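Local coordinates for protein alpha-fucosidase GH29 (Fusarium graminearum, PDB 4PSR) that binds L-fucose in a TIM-barrel site and, as a family 29 alpha-L-fucosidase, probably hydrolyses the bonds that join fucose to glycoprotein sugar chains, at residues W33-G36 with A37-A41; S45-Y48 with P49-M52. All blocks are in the same frame, centred on the assembly; numbering follows the deposited sequence.

Interaction 1: residues W33-G36 with A37-A41. With FUL (beta-L-fucopyranose), chain M.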
loop_
_atom_site.group_PDB
_atom_site.type_symbol
_atom_site.label_atom_id
_atom_site.label_comp_id
_atom_site.label_asym_id
_atom_site.label_seq_id
_atom_site.Cartn_x
_atom_site.Cartn_y
_atom_site.Cartn_z
ATOM N N TRP A 33 8.736 1.743 8.730
ATOM C CA TRP A 33 9.534 0.820 9.514
ATOM C C TRP A 33 8.849 0.429 10.816
ATOM O O TRP A 33 8.461 1.275 11.609
ATOM C CB TRP A 33 10.955 1.381 9.788
ATOM C CG TRP A 33 11.022 2.827 10.129
ATOM C CD1 TRP A 33 11.050 3.394 11.366
ATOM C CD2 TRP A 33 11.157 3.898 9.199
ATOM N NE1 TRP A 33 11.159 4.771 11.269
ATOM C CE2 TRP A 33 11.208 5.097 9.941
ATOM C CE3 TRP A 33 11.174 3.965 7.810
ATOM C CZ2 TRP A 33 11.307 6.336 9.330
ATOM C CZ3 TRP A 33 11.271 5.212 7.206
ATOM C CH2 TRP A 33 11.326 6.371 7.965
ATOM N N HIS A 34 8.761 -0.880 11.007
ATOM C CA HIS A 34 8.312 -1.456 12.269
ATOM C C HIS A 34 9.512 -1.579 13.205
ATOM O O HIS A 34 10.164 -2.617 13.258
ATOM C CB HIS A 34 7.689 -2.844 12.047
ATOM C CG HIS A 34 6.298 -2.831 11.483
ATOM N ND1 HIS A 34 5.984 -2.377 10.219
ATOM C CD2 HIS A 34 5.131 -3.271 12.019
ATOM C CE1 HIS A 34 4.682 -2.524 10.013
ATOM N NE2 HIS A 34 4.147 -3.069 11.087
ATOM N N TRP A 35 9.745 -0.529 13.975
ATOM C CA TRP A 35 10.864 -0.482 14.903
ATOM C C TRP A 35 10.366 0.083 16.195
ATOM O O TRP A 35 9.793 1.167 16.222
ATOM C CB TRP A 35 11.969 0.408 14.343
ATOM C CG TRP A 35 13.202 0.499 15.202
ATOM C CD1 TRP A 35 14.027 -0.514 15.576
ATOM C CD2 TRP A 35 13.722 1.686 15.789
ATOM N NE1 TRP A 35 15.036 -0.021 16.361
ATOM C CE2 TRP A 35 14.871 1.333 16.499
ATOM C CE3 TRP A 35 13.316 3.024 15.777
ATOM C CZ2 TRP A 35 15.649 2.271 17.184
ATOM C CZ3 TRP A 35 14.094 3.965 16.449
ATOM C CH2 TRP A 35 15.240 3.579 17.145
ATOM N N GLY A 36 10.564 -0.646 17.286
ATOM C CA GLY A 36 10.101 -0.170 18.581
ATOM C C GLY A 36 10.467 -1.115 19.713
ATOM O O GLY A 36 11.319 -1.955 19.544
ATOM N N ALA A 37 9.808 -0.955 20.854
ATOM C CA ALA A 37 10.088 -1.823 21.985
ATOM C C ALA A 37 9.732 -3.275 21.667
ATOM O O ALA A 37 10.298 -4.181 22.250
ATOM C CB ALA A 37 9.343 -1.364 23.226
ATOM N N PHE A 38 8.838 -3.489 20.708
ATOM C CA PHE A 38 8.502 -4.849 20.272
ATOM C C PHE A 38 9.667 -5.506 19.552
ATOM O O PHE A 38 9.690 -6.731 19.401
ATOM C CB PHE A 38 7.257 -4.859 19.372
ATOM C CG PHE A 38 7.301 -3.852 18.245
ATOM C CD1 PHE A 38 8.059 -4.093 17.089
ATOM C CD2 PHE A 38 6.626 -2.652 18.357
ATOM C CE1 PHE A 38 8.133 -3.136 16.078
ATOM C CE2 PHE A 38 6.688 -1.692 17.329
ATOM C CZ PHE A 38 7.460 -1.947 16.211
ATOM N N THR A 39 10.663 -4.718 19.132
ATOM C CA THR A 39 11.842 -5.251 18.476
ATOM C C THR A 39 12.893 -5.765 19.490
ATOM O O THR A 39 13.816 -6.484 19.115
ATOM C CB THR A 39 12.503 -4.167 17.568
ATOM O OG1 THR A 39 11.493 -3.520 16.770
ATOM C CG2 THR A 39 13.569 -4.762 16.668
ATOM N N THR A 40 12.779 -5.333 20.745
ATOM C CA THR A 40 13.837 -5.579 21.727
ATOM C C THR A 40 14.246 -7.062 21.823
ATOM O O THR A 40 15.442 -7.379 21.807
ATOM C CB THR A 40 13.456 -5.060 23.113
ATOM O OG1 THR A 40 12.908 -3.733 23.020
ATOM C CG2 THR A 40 14.679 -5.018 24.017
ATOM N N ALA A 41 13.263 -7.962 21.862
ATOM C CA ALA A 41 13.573 -9.396 21.970
ATOM C C ALA A 41 14.216 -9.978 20.709
ATOM O O ALA A 41 14.895 -11.004 20.748
ATOM C CB ALA A 41 12.334 -10.153 22.306
HETATM C C1 FUL M . -0.935 -6.296 10.670
HETATM C C2 FUL M . -0.262 -6.230 12.026
HETATM O O2 FUL M . -0.881 -7.103 12.984
HETATM C C3 FUL M . 1.173 -6.624 11.796
HETATM O O3 FUL M . 1.842 -6.659 13.037
HETATM C C4 FUL M . 1.778 -5.604 10.866
HETATM O O4 FUL M . 1.794 -4.331 11.506
HETATM C C5 FUL M . 0.969 -5.556 9.576
HETATM C C6 FUL M . 1.459 -4.499 8.610
HETATM O O5 FUL M . -0.415 -5.309 9.810
HETATM O O1 FUL M . -2.302 -6.020 10.838
#
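Gly36 and Thr39 close a tight turn, with the backbone extended at Gly36 and with helical backbone angles from Ala37 onward. Thr39 N donates to Gly36 O at 2.9 Å, reaching it from above the carbonyl plane. A second bond runs the other way: Gly36 N donates to Thr39 OG1 at 3.1 Å, and the bond is nearly straight (163°). Thr39 OG1 stands beside its own backbone N and anti to the carbonyl carbon (chi1 -47°), which turns the hydroxyl back over the turn. It also bonds to Ser312.

The Phe38 ring folds back against the same peptides. Gly36 CA sits over one face of its ring, 4.1 Å from the centroid, in a CH-pi contact. Gly36 N lies above that face too, nearer the rim. At the ring edge, Phe38 CE1 meets His34 O at 3.5 Å.

The imidazole of His34 points to the fucose. His34 NE2 bonds to O4 of the sugar at 2.7 Å, and O4 lies in the ring plane. Asn342 OD1 bonds to the other ring nitrogen, ND1, which should fix the rotation of the ring. The site follows barrel strand 29-33. The two polar bonds and the aromatic face tie Gly36 to the turn at 37-39, while the sugar-binding His34 is braced from the barrel by Asn342.

Interaction 2: residues S45-Y48 with P49-M52. With FUL (beta-L-fucopyranose), chain M.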
loop_
_atom_site.group_PDB
_atom_site.type_symbol
_atom_site.label_atom_id
_atom_site.label_comp_id
_atom_site.label_asym_id
_atom_site.label_seq_id
_atom_site.Cartn_x
_atom_site.Cartn_y
_atom_site.Cartn_z
ATOM N N SER A 45 8.487 -12.296 15.893
ATOM C CA SER A 45 7.915 -11.201 15.127
ATOM C C SER A 45 7.610 -10.038 16.042
ATOM O O SER A 45 7.836 -10.083 17.253
ATOM C CB SER A 45 6.622 -11.625 14.431
ATOM O OG SER A 45 5.604 -11.815 15.388
ATOM N N GLU A 46 7.096 -8.977 15.430
ATOM C CA GLU A 46 6.586 -7.836 16.165
ATOM C C GLU A 46 5.389 -8.162 17.060
ATOM O O GLU A 46 5.007 -7.327 17.869
ATOM C CB GLU A 46 6.239 -6.691 15.195
ATOM C CG GLU A 46 4.982 -6.891 14.344
ATOM C CD GLU A 46 5.047 -7.963 13.269
ATOM O OE1 GLU A 46 6.142 -8.391 12.857
ATOM O OE2 GLU A 46 3.946 -8.380 12.825
ATOM N N TRP A 47 4.793 -9.362 16.913
ATOM C CA TRP A 47 3.755 -9.820 17.851
ATOM C C TRP A 47 4.341 -10.444 19.122
ATOM O O TRP A 47 3.583 -10.899 19.967
ATOM C CB TRP A 47 2.742 -10.767 17.182
ATOM C CG TRP A 47 1.698 -10.054 16.357
ATOM C CD1 TRP A 47 1.832 -8.879 15.653
ATOM C CD2 TRP A 47 0.328 -10.466 16.176
ATOM N NE1 TRP A 47 0.630 -8.543 15.056
ATOM C CE2 TRP A 47 -0.307 -9.501 15.367
ATOM C CE3 TRP A 47 -0.414 -11.570 16.614
ATOM C CZ2 TRP A 47 -1.662 -9.598 15.007
ATOM C CZ3 TRP A 47 -1.760 -11.664 16.255
ATOM C CH2 TRP A 47 -2.366 -10.686 15.468
ATOM N N TYR A 48 5.654 -10.442 19.280
ATOM C CA TYR A 48 6.271 -10.990 20.509
ATOM C C TYR A 48 5.624 -10.487 21.798
ATOM O O TYR A 48 5.413 -11.284 22.704
ATOM C CB TYR A 48 7.761 -10.712 20.543
ATOM C CG TYR A 48 8.486 -11.414 21.675
ATOM C CD1 TYR A 48 9.049 -12.663 21.486
ATOM C CD2 TYR A 48 8.647 -10.804 22.908
ATOM C CE1 TYR A 48 9.720 -13.317 22.512
ATOM C CE2 TYR A 48 9.300 -11.446 23.933
ATOM C CZ TYR A 48 9.864 -12.688 23.718
ATOM O OH TYR A 48 10.552 -13.329 24.732
ATOM N N PRO A 49 5.285 -9.189 21.906
ATOM C CA PRO A 49 4.673 -8.735 23.163
ATOM C C PRO A 49 3.385 -9.471 23.518
ATOM O O PRO A 49 3.072 -9.603 24.717
ATOM C CB PRO A 49 4.394 -7.243 22.909
ATOM C CG PRO A 49 5.328 -6.849 21.790
ATOM C CD PRO A 49 5.497 -8.076 20.948
ATOM N N ARG A 50 2.609 -9.858 22.504
ATOM C CA ARG A 50 1.385 -10.649 22.708
ATOM C C ARG A 50 1.729 -12.114 22.980
ATOM O O ARG A 50 1.227 -12.721 23.953
ATOM C CB ARG A 50 0.529 -10.552 21.450
ATOM C CG ARG A 50 -0.435 -11.740 21.191
ATOM C CD ARG A 50 -1.295 -11.434 19.975
ATOM N NE ARG A 50 -2.222 -12.516 19.603
ATOM C CZ ARG A 50 -3.393 -12.693 20.194
ATOM N NH1 ARG A 50 -3.762 -11.939 21.207
ATOM N NH2 ARG A 50 -4.200 -13.652 19.763
ATOM N N ASN A 51 2.564 -12.701 22.135
ATOM C CA ASN A 51 2.774 -14.149 22.189
ATOM C C ASN A 51 3.675 -14.607 23.337
ATOM O O ASN A 51 3.620 -15.778 23.701
ATOM C CB ASN A 51 3.297 -14.678 20.847
ATOM C CG ASN A 51 2.326 -14.461 19.712
ATOM O OD1 ASN A 51 2.614 -13.712 18.776
ATOM N ND2 ASN A 51 1.169 -15.126 19.765
ATOM N N MET A 52 4.492 -13.732 23.912
ATOM C CA MET A 52 5.322 -14.100 25.049
ATOM C C MET A 52 4.452 -14.592 26.222
ATOM O O MET A 52 4.948 -15.314 27.098
ATOM C CB MET A 52 6.215 -12.925 25.496
ATOM C CG MET A 52 5.450 -11.674 25.932
ATOM S SD MET A 52 6.495 -10.417 26.711
ATOM C CE MET A 52 6.545 -11.017 28.408
HETATM C C1 FUL M . -0.935 -6.296 10.670
HETATM C C2 FUL M . -0.262 -6.230 12.026
HETATM O O2 FUL M . -0.881 -7.103 12.984
HETATM C C3 FUL M . 1.173 -6.624 11.796
HETATM O O3 FUL M . 1.842 -6.659 13.037
HETATM C C4 FUL M . 1.778 -5.604 10.866
HETATM O O4 FUL M . 1.794 -4.331 11.506
HETATM C C5 FUL M . 0.969 -5.556 9.576
HETATM C C6 FUL M . 1.459 -4.499 8.610
HETATM O O5 FUL M . -0.415 -5.309 9.810
HETATM O O1 FUL M . -2.302 -6.020 10.838
HETATM O O HOH W 1 5.417 -13.404 18.076
#
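The fucose-binding site of this TIM-barrel enzyme is lined here by an ST turn and type I beta turn that lead into the short helix 48-51. Trp47 is the shared residue: its indole meets both the sugar and Arg50, and its carbonyl starts the helical bonding. Trp47 O accepts from Asn51 N at 3.0 Å, in the carbonyl plane and nearly straight (166°). Arg50 N adds a weak bond to the same oxygen. Before them, Trp47 N donates to Ser45 OG at 3.0 Å, the capping bond of the turn.

At the sugar, Trp47 NE1 donates to O2 of the fucose at 2.9 Å and more weakly to its O3. The sugar O2 lies in the plane of the indole, at its edge. O3 of the fucose in turn donates to Glu46 OE2 at 2.7 Å. Glu46 bends at chi2 (-69°), which brings the carboxylate to the sugar.

The benzo side of the indole runs alongside the extended Arg50 chain. Trp47 CE3 meets Arg50 CD at 3.5 Å, and the ring and guanidinium planes stand 85° apart. The indole thus meets the sugar through NE1 and Arg50 through its benzo ring.

Further along the chain, Met52 CB lies over one face of the Tyr48 ring, 4.2 Å from its centroid. The sulfur of Met52 makes an oblique Met-aromatic contact with it. Glu46 OE1 is held by Trp311 N, and Arg50 NH1 bonds to Gln181 OE1 and Phe179 O. Tyr48 OH bonds to His63 in helix 58-66, and Asn51 ND2 is taken by Glu54. A water donates to Asn51 OD1 at 2.9 Å while also bonding to Ser45 OG.

In the fold
Interactions 1 and 2 follow one another in the long loop between barrel strand 29-33 and helix 48-51. Their centres are about 10 Å apart, and they pack directly. Phe38 CB touches Glu46 O and Pro49 CG, each at 3.7 Å. Ala41 CB meets Tyr48 CE2, also at 3.7 Å. Phe38 therefore joins the turn of 36-39 to the start of the helix. Both interactions reach the same fucose but hold different hydroxyls: interaction 1 supplies a partner for O4, and interaction 2 supplies partners for O2 and O3. His126, His127, Asp226 and Lys272 add further hydrogen bonds to the sugar.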